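Local coordinates for phosphoinositol-specific phospholipase C (PDB 5FYP), which probably cleaves the phosphodiester bond of phosphoinositides in a calcium-dependent manner, as a bacterial phospholipase C with a TIM-barrel-type catalytic domain, at residues K147-A155 / T204-S212; G161-L169 / Q231-N239. All coordinates share one frame; numbering follows the deposited sequence.

Contact 1 (K147-A155 / T204-S212)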
loop_
_atom_site.group_PDB
_atom_site.type_symbol
_atom_site.label_atom_id
_atom_site.label_comp_id
_atom_site.label_asym_id
_atom_site.label_seq_id
_atom_site.Cartn_x
_atom_site.Cartn_y
_atom_site.Cartn_z
ATOM N N LYS A 147 -4.586 2.610 -14.641
ATOM C CA LYS A 147 -4.811 3.340 -13.392
ATOM C C LYS A 147 -3.587 3.370 -12.491
ATOM O O LYS A 147 -3.503 4.204 -11.613
ATOM C CB LYS A 147 -5.979 2.752 -12.606
ATOM C CG LYS A 147 -7.326 2.925 -13.266
ATOM C CD LYS A 147 -8.422 2.258 -12.427
ATOM C CE LYS A 147 -9.799 2.282 -13.092
ATOM N NZ LYS A 147 -10.334 3.665 -13.219
ATOM N N LEU A 148 -2.667 2.432 -12.674
ATOM C CA LEU A 148 -1.543 2.319 -11.728
ATOM C C LEU A 148 -0.547 3.460 -11.845
ATOM O O LEU A 148 -0.268 3.974 -12.944
ATOM C CB LEU A 148 -0.810 1.000 -11.912
ATOM C CG LEU A 148 -1.653 -0.252 -11.653
ATOM C CD1 LEU A 148 -0.772 -1.468 -11.789
ATOM C CD2 LEU A 148 -2.306 -0.227 -10.305
ATOM N N PHE A 149 -0.027 3.843 -10.695
ATOM C CA PHE A 149 1.168 4.668 -10.552
ATOM C C PHE A 149 2.197 3.768 -9.853
ATOM O O PHE A 149 1.911 3.250 -8.791
ATOM C CB PHE A 149 0.862 5.910 -9.721
ATOM C CG PHE A 149 2.043 6.802 -9.481
ATOM C CD1 PHE A 149 2.458 7.698 -10.433
ATOM C CD2 PHE A 149 2.728 6.770 -8.274
ATOM C CE1 PHE A 149 3.540 8.544 -10.221
ATOM C CE2 PHE A 149 3.810 7.606 -8.057
ATOM C CZ PHE A 149 4.222 8.487 -9.030
ATOM N N THR A 150 3.344 3.575 -10.493
ATOM C CA THR A 150 4.314 2.565 -10.090
ATOM C C THR A 150 5.651 3.187 -9.687
ATOM O O THR A 150 5.890 4.376 -9.908
ATOM C CB THR A 150 4.569 1.607 -11.240
ATOM O OG1 THR A 150 5.302 2.328 -12.251
ATOM C CG2 THR A 150 3.268 1.035 -11.816
ATOM N N PRO A 151 6.559 2.369 -9.149
ATOM C CA PRO A 151 7.886 2.902 -8.792
ATOM C C PRO A 151 8.620 3.591 -9.939
ATOM O O PRO A 151 9.194 4.658 -9.752
ATOM C CB PRO A 151 8.602 1.677 -8.258
ATOM C CG PRO A 151 7.524 0.822 -7.647
ATOM C CD PRO A 151 6.355 1.018 -8.586
ATOM N N GLN A 152 8.597 3.008 -11.125
ATOM C CA GLN A 152 9.237 3.678 -12.249
ATOM C C GLN A 152 8.607 5.040 -12.555
ATOM O O GLN A 152 9.293 5.968 -12.963
ATOM C CB GLN A 152 9.176 2.790 -13.471
ATOM C CG GLN A 152 9.768 3.407 -14.729
ATOM C CD GLN A 152 11.246 3.687 -14.594
ATOM O OE1 GLN A 152 12.031 2.765 -14.608
ATOM N NE2 GLN A 152 11.631 4.956 -14.502
ATOM N N ASP A 153 7.293 5.154 -12.395
ATOM C CA ASP A 153 6.645 6.439 -12.612
ATOM C C ASP A 153 7.179 7.483 -11.645
ATOM O O ASP A 153 7.425 8.633 -12.007
ATOM C CB ASP A 153 5.143 6.295 -12.486
ATOM C CG ASP A 153 4.571 5.296 -13.477
ATOM O OD1 ASP A 153 5.085 5.191 -14.628
ATOM O OD2 ASP A 153 3.553 4.643 -13.126
ATOM N N LEU A 154 7.339 7.097 -10.371
ATOM C CA LEU A 154 7.892 7.994 -9.374
ATOM C C LEU A 154 9.331 8.347 -9.707
ATOM O O LEU A 154 9.748 9.494 -9.607
ATOM C CB LEU A 154 7.786 7.364 -8.002
ATOM C CG LEU A 154 8.368 8.212 -6.856
ATOM C CD1 LEU A 154 7.688 9.555 -6.701
ATOM C CD2 LEU A 154 8.286 7.398 -5.579
ATOM N N ALA A 155 10.098 7.348 -10.112
ATOM C CA ALA A 155 11.508 7.547 -10.468
ATOM C C ALA A 155 11.657 8.560 -11.595
ATOM O O ALA A 155 12.466 9.494 -11.515
ATOM C CB ALA A 155 12.140 6.217 -10.819
ATOM N N THR A 204 12.466 -5.685 -10.953
ATOM C CA THR A 204 13.307 -4.496 -11.105
ATOM C C THR A 204 12.448 -3.285 -11.480
ATOM O O THR A 204 11.430 -3.015 -10.829
ATOM C CB THR A 204 14.546 -4.761 -11.963
ATOM O OG1 THR A 204 14.176 -5.085 -13.304
ATOM C CG2 THR A 204 15.397 -5.858 -11.351
ATOM N N SER A 205 12.818 -2.555 -12.528
ATOM C CA SER A 205 12.118 -1.304 -12.887
ATOM C C SER A 205 10.743 -1.530 -13.493
ATOM O O SER A 205 9.986 -0.576 -13.651
ATOM C CB SER A 205 12.953 -0.488 -13.872
ATOM O OG SER A 205 13.152 -1.220 -15.068
ATOM N N LYS A 206 10.427 -2.764 -13.858
ATOM C CA LYS A 206 9.105 -3.091 -14.389
ATOM C C LYS A 206 8.049 -3.273 -13.315
ATOM O O LYS A 206 6.882 -3.424 -13.651
ATOM C CB LYS A 206 9.188 -4.350 -15.246
ATOM C CG LYS A 206 10.139 -4.189 -16.429
ATOM N N ALA A 207 8.443 -3.321 -12.055
ATOM C CA ALA A 207 7.521 -3.612 -10.969
ATOM C C ALA A 207 6.263 -2.771 -11.040
ATOM O O ALA A 207 6.334 -1.545 -11.153
ATOM C CB ALA A 207 8.199 -3.354 -9.634
ATOM N N LYS A 208 5.121 -3.413 -10.852
ATOM C CA LYS A 208 3.844 -2.706 -10.715
ATOM C C LYS A 208 3.525 -2.260 -9.313
ATOM O O LYS A 208 2.632 -1.450 -9.125
ATOM C CB LYS A 208 2.693 -3.559 -11.260
ATOM C CG LYS A 208 2.830 -3.916 -12.746
ATOM C CD LYS A 208 2.866 -2.692 -13.648
ATOM C CE LYS A 208 2.832 -3.052 -15.129
ATOM N NZ LYS A 208 3.083 -1.888 -15.972
ATOM N N VAL A 209 4.284 -2.765 -8.342
ATOM C CA VAL A 209 3.967 -2.601 -6.924
ATOM C C VAL A 209 5.172 -2.017 -6.211
ATOM O O VAL A 209 6.315 -2.402 -6.460
ATOM C CB VAL A 209 3.555 -3.980 -6.335
ATOM C CG1 VAL A 209 3.130 -3.877 -4.881
ATOM C CG2 VAL A 209 2.470 -4.634 -7.161
ATOM N N PHE A 210 4.889 -1.086 -5.298
ATOM C CA PHE A 210 5.898 -0.522 -4.381
ATOM C C PHE A 210 6.194 -1.512 -3.253
ATOM O O PHE A 210 5.280 -1.934 -2.552
ATOM C CB PHE A 210 5.362 0.755 -3.719
ATOM C CG PHE A 210 5.267 1.933 -4.639
ATOM C CD1 PHE A 210 4.149 2.148 -5.440
ATOM C CD2 PHE A 210 6.294 2.859 -4.703
ATOM C CE1 PHE A 210 4.069 3.249 -6.254
ATOM C CE2 PHE A 210 6.233 3.940 -5.550
ATOM C CZ PHE A 210 5.116 4.132 -6.333
ATOM N N ILE A 211 7.465 -1.794 -2.965
ATOM C CA ILE A 211 7.791 -2.581 -1.792
ATOM C C ILE A 211 7.917 -1.687 -0.556
ATOM O O ILE A 211 8.427 -0.574 -0.635
ATOM C CB ILE A 211 9.046 -3.440 -1.986
ATOM C CG1 ILE A 211 10.311 -2.636 -2.295
ATOM C CG2 ILE A 211 8.801 -4.499 -3.059
ATOM C CD1 ILE A 211 11.586 -3.439 -2.138
ATOM N N SER A 212 7.399 -2.167 0.580
ATOM C CA SER A 212 7.447 -1.384 1.799
ATOM C C SER A 212 7.923 -2.261 2.952
ATOM O O SER A 212 7.122 -2.967 3.560
ATOM C CB SER A 212 6.086 -0.786 2.102
ATOM O OG SER A 212 6.168 0.015 3.259
HETATM O O HOH W 1 1.332 0.670 -7.934
HETATM O O HOH W 2 8.408 0.179 -11.484
#
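Thr150 comes closest to Lys208, CA to CA 5.3 Å, where the loop entering helix 151-158 runs past the turn before strand 210-211; no direct hydrogen bond links the two segments, and two waters carry the polar contact instead. One water donates both to Phe149 O and to Lys208 O. The other accepts from Gln152 N, 2.9 Å away, and donates to the carbonyls of Ser205 and Ala207, so a first-turn amide of the helix is satisfied through it. The apolar contact centres on Phe210. Pro151 CG sits over one face of its ring, 3.9 Å from the centroid and 15° off the normal, a CH-pi contact displaced toward the rim. At the ring's edge, near its plane, lie Phe149 O, 3.3 Å from Phe210 CE1, and Leu154 CD2, 4.0 Å from Phe210 CE2. With CG anti to the backbone N (chi1 178°), Phe149 brings its own ring to Phe210 CZ. Thr150 CG2 packs on Lys208 O, while the Thr150 N-H bonds to Asp153 OD2 (2.8 Å, 156°) and Asp153 N returns a weak bond to Thr150 OG1, a capping box that fixes the helix start. Phe210 pairs through its backbone with Leu186 and Leu188 of strand 184-189, Val209 packs on helix 133-144, and Ile211 faces helix 193-203, so the contact seats the start of helix 151-158 beside strand 210-211.

Contact 2 (G161-L169 / Q231-N239)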
loop_
_atom_site.group_PDB
_atom_site.type_symbol
_atom_site.label_atom_id
_atom_site.label_comp_id
_atom_site.label_asym_id
_atom_site.label_seq_id
_atom_site.Cartn_x
_atom_site.Cartn_y
_atom_site.Cartn_z
ATOM N N GLY A 161 16.910 6.744 -11.535
ATOM C CA GLY A 161 16.621 5.351 -11.813
ATOM C C GLY A 161 15.726 4.751 -10.740
ATOM O O GLY A 161 15.784 5.163 -9.571
ATOM N N ALA A 162 14.872 3.800 -11.109
ATOM C CA ALA A 162 13.961 3.177 -10.113
ATOM C C ALA A 162 14.752 2.482 -9.005
ATOM O O ALA A 162 14.339 2.468 -7.854
ATOM C CB ALA A 162 12.990 2.207 -10.759
ATOM N N GLY A 163 15.916 1.917 -9.356
ATOM C CA GLY A 163 16.799 1.252 -8.413
ATOM C C GLY A 163 17.593 2.163 -7.519
ATOM O O GLY A 163 18.389 1.667 -6.718
ATOM N N ALA A 164 17.358 3.464 -7.607
ATOM C CA ALA A 164 17.965 4.451 -6.729
ATOM C C ALA A 164 16.935 5.363 -6.075
ATOM O O ALA A 164 17.281 6.411 -5.514
ATOM C CB ALA A 164 19.021 5.281 -7.481
ATOM N N LEU A 165 15.662 4.969 -6.121
ATOM C CA LEU A 165 14.615 5.718 -5.412
ATOM C C LEU A 165 14.962 5.904 -3.945
ATOM O O LEU A 165 14.691 6.963 -3.355
ATOM C CB LEU A 165 13.280 4.979 -5.477
ATOM C CG LEU A 165 12.521 5.144 -6.792
ATOM C CD1 LEU A 165 11.394 4.131 -6.855
ATOM C CD2 LEU A 165 11.997 6.566 -6.917
ATOM N N GLN A 166 15.517 4.863 -3.325
ATOM C CA GLN A 166 15.670 4.866 -1.870
ATOM C C GLN A 166 16.326 6.137 -1.372
ATOM O O GLN A 166 15.820 6.808 -0.464
ATOM C CB GLN A 166 16.474 3.636 -1.471
ATOM C CG GLN A 166 16.638 3.497 0.021
ATOM C CD GLN A 166 17.623 2.419 0.418
ATOM O OE1 GLN A 166 18.659 2.211 -0.238
ATOM N NE2 GLN A 166 17.350 1.759 1.512
ATOM N N GLY A 167 17.485 6.422 -1.942
ATOM C CA GLY A 167 18.247 7.608 -1.563
ATOM C C GLY A 167 17.928 8.847 -2.367
ATOM O O GLY A 167 18.037 9.971 -1.842
ATOM N N ASN A 168 17.543 8.699 -3.630
ATOM C CA ASN A 168 17.268 9.884 -4.446
ATOM C C ASN A 168 15.978 10.591 -4.089
ATOM O O ASN A 168 15.820 11.770 -4.390
ATOM C CB ASN A 168 17.352 9.557 -5.923
ATOM C CG ASN A 168 18.775 9.254 -6.370
ATOM O OD1 ASN A 168 19.736 9.596 -5.697
ATOM N ND2 ASN A 168 18.905 8.678 -7.534
ATOM N N LEU A 169 15.079 9.905 -3.390
ATOM C CA LEU A 169 13.867 10.579 -2.902
ATOM C C LEU A 169 14.121 11.632 -1.853
ATOM O O LEU A 169 13.286 12.515 -1.677
ATOM C CB LEU A 169 12.852 9.574 -2.380
ATOM C CG LEU A 169 12.038 8.894 -3.498
ATOM C CD1 LEU A 169 11.366 7.635 -2.974
ATOM C CD2 LEU A 169 10.998 9.842 -4.036
ATOM N N GLN A 231 20.696 -4.283 -3.849
ATOM C CA GLN A 231 19.994 -3.925 -5.082
ATOM C C GLN A 231 18.486 -3.708 -4.815
ATOM O O GLN A 231 17.906 -2.710 -5.249
ATOM C CB GLN A 231 20.159 -5.039 -6.104
ATOM C CG GLN A 231 19.334 -4.878 -7.356
ATOM C CD GLN A 231 19.348 -6.126 -8.238
ATOM O OE1 GLN A 231 20.255 -6.939 -8.115
ATOM N NE2 GLN A 231 18.361 -6.291 -9.123
ATOM N N SER A 232 17.868 -4.629 -4.086
ATOM C CA SER A 232 16.446 -4.455 -3.782
ATOM C C SER A 232 16.175 -3.253 -2.897
ATOM O O SER A 232 15.135 -2.574 -3.021
ATOM C CB SER A 232 15.861 -5.699 -3.167
ATOM O OG SER A 232 15.847 -6.717 -4.144
ATOM N N SER A 233 17.093 -2.986 -1.971
ATOM C CA SER A 233 16.980 -1.841 -1.066
ATOM C C SER A 233 16.822 -0.531 -1.838
ATOM O O SER A 233 16.130 0.365 -1.413
ATOM C CB SER A 233 18.169 -1.781 -0.154
ATOM O OG SER A 233 18.236 -2.903 0.720
ATOM N N GLY A 234 17.511 -0.443 -2.983
ATOM C CA GLY A 234 17.483 0.781 -3.773
ATOM C C GLY A 234 16.118 1.157 -4.331
ATOM O O GLY A 234 15.909 2.309 -4.667
ATOM N N TYR A 235 15.181 0.192 -4.401
ATOM C CA TYR A 235 13.824 0.444 -4.879
ATOM C C TYR A 235 12.887 0.949 -3.800
ATOM O O TYR A 235 11.729 1.219 -4.073
ATOM C CB TYR A 235 13.241 -0.823 -5.530
ATOM C CG TYR A 235 13.928 -1.247 -6.805
ATOM C CD1 TYR A 235 13.519 -0.743 -8.046
ATOM C CD2 TYR A 235 15.011 -2.082 -6.785
ATOM C CE1 TYR A 235 14.167 -1.109 -9.215
ATOM C CE2 TYR A 235 15.676 -2.448 -7.956
ATOM C CZ TYR A 235 15.258 -1.942 -9.170
ATOM O OH TYR A 235 15.896 -2.249 -10.338
ATOM N N VAL A 236 13.348 1.028 -2.552
ATOM C CA VAL A 236 12.442 1.321 -1.441
ATOM C C VAL A 236 12.034 2.796 -1.405
ATOM O O VAL A 236 12.863 3.670 -1.167
ATOM C CB VAL A 236 13.107 0.896 -0.116
ATOM C CG1 VAL A 236 12.347 1.377 1.092
ATOM C CG2 VAL A 236 13.271 -0.622 -0.079
ATOM N N ALA A 237 10.725 3.004 -1.548
ATOM C CA ALA A 237 10.118 4.325 -1.525
ATOM C C ALA A 237 9.017 4.434 -0.476
ATOM O O ALA A 237 8.308 5.442 -0.393
ATOM C CB ALA A 237 9.547 4.671 -2.893
ATOM N N MET A 238 8.881 3.382 0.349
ATOM C CA MET A 238 7.833 3.249 1.345
ATOM C C MET A 238 8.381 2.416 2.492
ATOM O O MET A 238 9.266 1.584 2.276
ATOM C CB MET A 238 6.597 2.556 0.777
ATOM C CG MET A 238 5.934 3.343 -0.339
ATOM S SD MET A 238 4.219 2.793 -0.492
ATOM C CE MET A 238 3.599 3.867 -1.787
ATOM N N ASN A 239 7.861 2.652 3.694
ATOM C CA ASN A 239 8.313 1.918 4.878
ATOM C C ASN A 239 7.117 1.570 5.750
ATOM O O ASN A 239 6.200 2.357 5.911
ATOM C CB ASN A 239 9.337 2.728 5.667
ATOM C CG ASN A 239 10.656 2.837 4.918
ATOM O OD1 ASN A 239 10.890 3.797 4.153
ATOM N ND2 ASN A 239 11.508 1.848 5.104
HETATM O O HOH W 3 19.242 -0.922 -6.846
#
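Tyr235 lays its ring flat against Gly163, whose CA stands 3.6 Å from the centroid and 13° off the normal, a CH-pi contact over the ring centre. The chi1 of -67°, with CG anti to the carbonyl carbon, swings the ring back to the 161-169 segment although the CB bond points away from it; Ala162 CB then meets CE1 of Tyr235 at 3.8 Å. A side chain on Gly163 would come tight against this ring. With an alanine in place of Tyr235 the face over Gly163 CA would go, and that carbon and Ala162 CB would probably be left without their aromatic partner. Gln166, CG anti to the backbone N and extended beyond, lays the flat face of its amide against Ser233 O, which stands 3.1 Å from Gln166 CD without a hydrogen bond; its NE2 donates to Gly223 O. Gln166 N, in helix 165-168, bonds to Gly234 O (2.9 Å, 162°), reaching that carbonyl from above its plane. Gly234 CA approaches Gly163 O at 3.2 Å, a CA-H...O contact, and a CB on Gly234 would collide with that oxygen; both glycines thus permit close backbone approach. Leu169 CD1 packs tightly on Ala237 CB, at 3.5 Å. A water donates to both Gly163 O and Gln231 O. The type I beta turn Ser233-Val236 leads from helix 230-233 toward strand 238-242, a helix-to-strand connection consistent with a TIM-type barrel.

In the fold
From the N terminus, the chain enters contact 1 at 147-155, passes through helix 151-158 and reaches the first half of contact 2 at 161-169. It then makes strand 184-189 and helix 193-203 before 204-212 closes contact 1 across 48 intervening residues. Contact 2 closes last, when 231-239 returns to 161-169 across 61 residues, so the two loops cross. Their centres lie about 11 Å apart, and they touch: Ala155 CB is 3.6 Å from Ala162 CA, and Thr204 CB is 3.3 Å from Tyr235 OH. Contact 1 joins helix 151-158 to strand 210-211, contact 2 joins helix 165-168 to the approach to strand 238-242, and the two strands are probably neighbours in the barrel wall.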